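Local coordinates for microcin B17-processing protein McbC (Escherichia coli, PDB 6GRI) that acts as the oxidoreductase subunit of the McbBCD microcin synthetase, needed to process the inactive McbA precursor into active microcin B17, at the interface of chains A and B and the interface of chains C and B. Residues are numbered along the deposited sequence; one frame, centred on the assembly and turned at random. Chains: chain A/B, Microcin B17-processing protein McbC; chain C, Microcin B17-processing protein McbB.

Contact 1 joins the two McbC copies, and contact 2 joins one of them to McbB; their C-alpha centres lie about 31 Å apart. Chain B is common to both, but no residue is shared. It offers helix 204-228 and the loop arginine B:Arg82 to its McbC twin in contact 1, whereas in contact 2 it presents helix 240-246 and the loop leading to strand 254-263 to McbB. The two patches lie on different parts of chain B, so McbC pairing and McbB binding appear compatible in one subunit. The deposited assembly holds two McbC, four McbB and two further protein chains; this McbB flanks the McbC pair.

Contact 1: the interface of chains A and B. Residues chain A 119-121, 216, 220, 223; chain B 82, 219, 223.
B:Gln219 carries the polar contact between the McbC copies: its amide NE2 hydrogen-bonds to the backbone oxygen A:Pro119 O at 2.8 Å and to the side-chain oxygen A:Asn220 OD1 at 2.7 Å. The first acceptor is met in the carbonyl plane, with a C=O...N angle of 148°; towards the second the donor is slightly tilted from the carbonyl plane. The two side chains cross at about a right angle, their amide planes 58° apart. B:Gln219 leaves its helix with CG opposite the backbone N and then bends at chi2 (61°), which turns the amide towards the A:Pro119 loop, while its CB lies 3.7 Å from A:Ser216 CB. Further along the same loop, B:Arg82 lays a guanidinium face over the A:Tyr120–A:Pro121 peptide bond, with A:Pro121 N over the centre of the group, 3.8 Å above its plane. Helices 204-228 of both chains also meet at A:Leu223 and B:Leu223, equivalent residues of a two-fold interface that point tip to tip through CD1. Behind this first shell, a bond within chain A would help hold the A:Asn220 amide so that OD1 faces the glutamine. A:Pro119 O thus receives one donor from each chain, the second being A:Asn220 ND2, which approaches to 2.9 Å from well above the carbonyl plane.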
ATOM      1  N   PRO A 119     -29.617  -2.870 -18.756  1.00 68.27           N
ATOM      2  CA  PRO A 119     -30.517  -2.444 -17.681  1.00 70.17           C
ATOM      3  C   PRO A 119     -29.825  -2.059 -16.344  1.00 68.16           C
ATOM      4  O   PRO A 119     -30.439  -2.130 -15.285  1.00 65.85           O
ATOM      5  CB  PRO A 119     -31.417  -3.669 -17.505  1.00 68.55           C
ATOM      6  CG  PRO A 119     -30.533  -4.819 -17.808  1.00 65.77           C
ATOM      7  CD  PRO A 119     -29.468  -4.336 -18.751  1.00 66.74           C
ATOM      8  N   TYR A 120     -28.553  -1.682 -16.402  1.00 69.63           N
ATOM      9  CA  TYR A 120     -27.858  -1.059 -15.284  1.00 68.91           C
ATOM     10  C   TYR A 120     -26.825  -0.106 -15.880  1.00 66.77           C
ATOM     11  O   TYR A 120     -26.369  -0.319 -17.008  1.00 70.01           O
ATOM     12  CB  TYR A 120     -27.201  -2.109 -14.378  1.00 68.44           C
ATOM     13  CG  TYR A 120     -26.177  -3.000 -15.071  1.00 69.81           C
ATOM     14  CD1 TYR A 120     -26.576  -4.084 -15.854  1.00 70.70           C
ATOM     15  CD2 TYR A 120     -24.808  -2.764 -14.930  1.00 66.82           C
ATOM     16  CE1 TYR A 120     -25.645  -4.901 -16.486  1.00 69.02           C
ATOM     17  CE2 TYR A 120     -23.874  -3.573 -15.557  1.00 65.71           C
ATOM     18  CZ  TYR A 120     -24.295  -4.638 -16.339  1.00 66.60           C
ATOM     19  OH  TYR A 120     -23.371  -5.444 -16.962  1.00 63.26           O
ATOM     20  N   PRO A 121     -26.473   0.961 -15.150  1.00 66.96           N
ATOM     21  CA  PRO A 121     -25.500   1.906 -15.685  1.00 66.85           C
ATOM     22  C   PRO A 121     -24.059   1.583 -15.266  1.00 65.32           C
ATOM     23  O   PRO A 121     -23.823   0.845 -14.291  1.00 67.78           O
ATOM     24  CB  PRO A 121     -25.962   3.230 -15.084  1.00 65.81           C
ATOM     25  CG  PRO A 121     -26.547   2.844 -13.764  1.00 66.05           C
ATOM     26  CD  PRO A 121     -26.989   1.409 -13.845  1.00 66.09           C
ATOM     27  N   SER A 216     -24.899  -3.467  -8.569  1.00 55.91           N
ATOM     28  CA  SER A 216     -26.049  -3.146  -9.436  1.00 56.98           C
ATOM     29  C   SER A 216     -26.473  -4.393 -10.200  1.00 58.88           C
ATOM     30  O   SER A 216     -27.662  -4.669 -10.353  1.00 62.17           O
ATOM     31  CB  SER A 216     -25.748  -1.987 -10.406  1.00 57.28           C
ATOM     32  OG  SER A 216     -24.897  -2.356 -11.481  1.00 57.58           O
ATOM     33  N   ASN A 220     -30.076  -6.497  -9.674  1.00 69.54           N
ATOM     34  CA  ASN A 220     -30.962  -6.849 -10.804  1.00 66.03           C
ATOM     35  C   ASN A 220     -31.242  -8.345 -10.787  1.00 62.43           C
ATOM     36  O   ASN A 220     -32.385  -8.739 -10.946  1.00 65.67           O
ATOM     37  CB  ASN A 220     -30.371  -6.455 -12.164  1.00 66.72           C
ATOM     38  CG  ASN A 220     -30.597  -4.992 -12.514  1.00 68.57           C
ATOM     39  OD1 ASN A 220     -30.960  -4.169 -11.669  1.00 63.20           O
ATOM     40  ND2 ASN A 220     -30.369  -4.663 -13.786  1.00 71.71           N
ATOM     41  N   LEU A 223     -33.633  -9.002  -7.799  1.00 66.02           N
ATOM     42  CA  LEU A 223     -34.990  -8.587  -8.166  1.00 68.77           C
ATOM     43  C   LEU A 223     -35.624  -9.479  -9.243  1.00 71.82           C
ATOM     44  O   LEU A 223     -36.793  -9.854  -9.120  1.00 72.66           O
ATOM     45  CB  LEU A 223     -35.000  -7.132  -8.622  1.00 68.54           C
ATOM     46  CG  LEU A 223     -34.547  -6.096  -7.589  1.00 68.38           C
ATOM     47  CD1 LEU A 223     -34.401  -4.735  -8.248  1.00 70.03           C
ATOM     48  CD2 LEU A 223     -35.512  -6.022  -6.420  1.00 69.57           C
TER
ATOM     49  N   ARG B  82     -34.336   0.284 -19.519  1.00 79.52           N
ATOM     50  CA  ARG B  82     -33.974   1.333 -18.562  1.00 78.28           C
ATOM     51  C   ARG B  82     -33.867   2.616 -19.359  1.00 79.71           C
ATOM     52  O   ARG B  82     -33.277   2.615 -20.445  1.00 87.70           O
ATOM     53  CB  ARG B  82     -32.629   1.007 -17.902  1.00 76.95           C
ATOM     54  CG  ARG B  82     -32.098   2.041 -16.912  1.00 76.80           C
ATOM     55  CD  ARG B  82     -30.787   1.582 -16.289  1.00 74.06           C
ATOM     56  NE  ARG B  82     -29.754   1.361 -17.303  1.00 76.82           N
ATOM     57  CZ  ARG B  82     -28.909   2.281 -17.782  1.00 77.39           C
ATOM     58  NH1 ARG B  82     -28.920   3.544 -17.348  1.00 76.61           N
ATOM     59  NH2 ARG B  82     -28.029   1.930 -18.718  1.00 77.96           N
ATOM     60  N   GLN B 219     -28.916   1.179  -7.762  1.00 64.19           N
ATOM     61  CA  GLN B 219     -29.656   0.479  -8.820  1.00 67.25           C
ATOM     62  C   GLN B 219     -31.131   0.365  -8.461  1.00 70.92           C
ATOM     63  O   GLN B 219     -31.987   0.604  -9.320  1.00 82.52           O
ATOM     64  CB  GLN B 219     -29.050  -0.903  -9.113  1.00 67.37           C
ATOM     65  CG  GLN B 219     -29.719  -1.729 -10.210  1.00 66.65           C
ATOM     66  CD  GLN B 219     -29.704  -1.090 -11.595  1.00 66.43           C
ATOM     67  OE1 GLN B 219     -29.001  -0.112 -11.852  1.00 63.04           O
ATOM     68  NE2 GLN B 219     -30.497  -1.658 -12.500  1.00 65.45           N
ATOM     69  N   LEU B 223     -33.968   1.867 -10.757  1.00 66.02           N
ATOM     70  CA  LEU B 223     -35.214   1.178 -11.105  1.00 68.77           C
ATOM     71  C   LEU B 223     -36.464   1.871 -10.545  1.00 71.82           C
ATOM     72  O   LEU B 223     -37.458   2.017 -11.262  1.00 72.66           O
ATOM     73  CB  LEU B 223     -35.170  -0.274 -10.639  1.00 68.54           C
ATOM     74  CG  LEU B 223     -34.066  -1.145 -11.246  1.00 68.38           C
ATOM     75  CD1 LEU B 223     -34.012  -2.485 -10.531  1.00 70.03           C
ATOM     76  CD2 LEU B 223     -34.272  -1.344 -12.735  1.00 69.57           C
TER

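Contact 2: the interface of chains C and B. Residues chain C 188-190, 286; chain B 241-242, 251.
The backbone oxygen C:Gly189 O accepts a well-formed hydrogen bond from the side-chain amide B:Gln251 NE2 at 2.9 Å. The donor lies in the carbonyl plane on a lone pair, with a C=O...N angle of 130°, although the acceptor is tilted 24° from the glutamine's own amide plane. The same oxygen also lies in the plane of the C:His286 ring at its edge, a near approach in which C:His286 NE2 is 3.2 Å from C:Gly189 O. B:Gln251 stretches out beyond CG (chi2 171°), carrying its amide across to the McbB loop. Along the way it passes C:His286, whose ring stands nearly perpendicular to the amide; the ring carbon CE1 is 3.5 Å from B:Gln251 CD, and OE1 lies in the ring plane. The imidazole edge therefore meets both C:Gly189 O and B:Gln251 OE1, which may limit rotation of the amide. One residue earlier in the loop, C:Leu188 O faces the hydroxyl B:Ser241 OG. The two oxygens are modelled implausibly close, so any hydrogen bond there is doubtful in detail. The same leucine places its CD2 methyl 3.8 Å from B:Tyr242 CG, over one face of the ring near the rim, adding an apolar contact beside the polar ones. In the fold, the McbB loop 188-190 runs just ahead of helix 193-204 and meets the start of McbC helix 240-246, with B:Gln251 reaching in from the loop that precedes strand 254-263.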
ATOM      1  N   LEU C 188     -12.286  23.059   1.087  1.00 57.73           N
ATOM      2  CA  LEU C 188     -12.354  21.755   0.394  1.00 58.75           C
ATOM      3  C   LEU C 188     -12.247  20.533   1.344  1.00 60.71           C
ATOM      4  O   LEU C 188     -12.582  19.402   0.957  1.00 61.35           O
ATOM      5  CB  LEU C 188     -11.284  21.679  -0.702  1.00 54.99           C
ATOM      6  CG  LEU C 188     -11.388  22.782  -1.764  1.00 55.32           C
ATOM      7  CD1 LEU C 188     -10.095  22.897  -2.549  1.00 53.67           C
ATOM      8  CD2 LEU C 188     -12.569  22.548  -2.696  1.00 57.15           C
ATOM      9  N   GLY C 189     -11.787  20.762   2.574  1.00 56.09           N
ATOM     10  CA  GLY C 189     -11.792  19.725   3.600  1.00 54.92           C
ATOM     11  C   GLY C 189     -10.609  18.795   3.539  1.00 49.82           C
ATOM     12  O   GLY C 189     -10.711  17.643   3.947  1.00 52.24           O
ATOM     13  N   THR C 190      -9.476  19.309   3.077  1.00 47.63           N
ATOM     14  CA  THR C 190      -8.299  18.482   2.817  1.00 49.39           C
ATOM     15  C   THR C 190      -7.358  18.387   4.019  1.00 52.14           C
ATOM     16  O   THR C 190      -7.385  19.227   4.901  1.00 55.04           O
ATOM     17  CB  THR C 190      -7.513  19.014   1.617  1.00 47.85           C
ATOM     18  OG1 THR C 190      -7.163  20.378   1.845  1.00 45.04           O
ATOM     19  CG2 THR C 190      -8.358  18.920   0.338  1.00 48.50           C
ATOM     20  N   HIS C 286      -6.475  11.968   6.441  1.00 50.85           N
ATOM     21  CA  HIS C 286      -6.581  12.648   7.732  1.00 48.68           C
ATOM     22  C   HIS C 286      -6.054  11.752   8.852  1.00 48.06           C
ATOM     23  O   HIS C 286      -6.426  10.581   8.944  1.00 47.94           O
ATOM     24  CB  HIS C 286      -8.028  13.053   8.012  1.00 47.25           C
ATOM     25  CG  HIS C 286      -8.526  14.126   7.100  1.00 46.37           C
ATOM     26  ND1 HIS C 286      -9.416  13.882   6.077  1.00 47.02           N
ATOM     27  CD2 HIS C 286      -8.217  15.443   7.025  1.00 46.14           C
ATOM     28  CE1 HIS C 286      -9.653  15.009   5.427  1.00 46.66           C
ATOM     29  NE2 HIS C 286      -8.931  15.969   5.976  1.00 45.81           N
TER
ATOM     30  N   SER B 241     -13.588  15.180  -0.789  1.00 50.21           N
ATOM     31  CA  SER B 241     -13.457  15.854   0.503  1.00 48.72           C
ATOM     32  C   SER B 241     -14.363  17.079   0.629  1.00 51.92           C
ATOM     33  O   SER B 241     -14.774  17.429   1.735  1.00 49.45           O
ATOM     34  CB  SER B 241     -11.998  16.230   0.811  1.00 45.49           C
ATOM     35  OG  SER B 241     -11.572  17.349   0.084  1.00 46.23           O
ATOM     36  N   TYR B 242     -14.670  17.720  -0.495  1.00 54.58           N
ATOM     37  CA  TYR B 242     -15.480  18.937  -0.500  1.00 57.98           C
ATOM     38  C   TYR B 242     -16.959  18.621  -0.220  1.00 60.18           C
ATOM     39  O   TYR B 242     -17.622  19.346   0.523  1.00 63.42           O
ATOM     40  CB  TYR B 242     -15.289  19.681  -1.830  1.00 60.19           C
ATOM     41  CG  TYR B 242     -15.982  21.032  -1.980  1.00 63.61           C
ATOM     42  CD1 TYR B 242     -16.184  21.886  -0.895  1.00 63.68           C
ATOM     43  CD2 TYR B 242     -16.407  21.469  -3.231  1.00 65.37           C
ATOM     44  CE1 TYR B 242     -16.806  23.104  -1.056  1.00 63.91           C
ATOM     45  CE2 TYR B 242     -17.034  22.686  -3.392  1.00 65.62           C
ATOM     46  CZ  TYR B 242     -17.227  23.493  -2.302  1.00 66.63           C
ATOM     47  OH  TYR B 242     -17.846  24.702  -2.459  1.00 78.03           O
ATOM     48  N   GLN B 251     -14.427  12.922   7.788  1.00 58.50           N
ATOM     49  CA  GLN B 251     -13.827  12.024   6.784  1.00 59.44           C
ATOM     50  C   GLN B 251     -13.019  10.889   7.405  1.00 56.20           C
ATOM     51  O   GLN B 251     -12.797   9.866   6.754  1.00 56.03           O
ATOM     52  CB  GLN B 251     -12.986  12.819   5.790  1.00 58.91           C
ATOM     53  CG  GLN B 251     -13.808  13.847   5.031  1.00 60.17           C
ATOM     54  CD  GLN B 251     -12.945  14.772   4.224  1.00 63.71           C
ATOM     55  OE1 GLN B 251     -12.193  14.326   3.355  1.00 70.33           O
ATOM     56  NE2 GLN B 251     -13.042  16.068   4.498  1.00 63.40           N
TER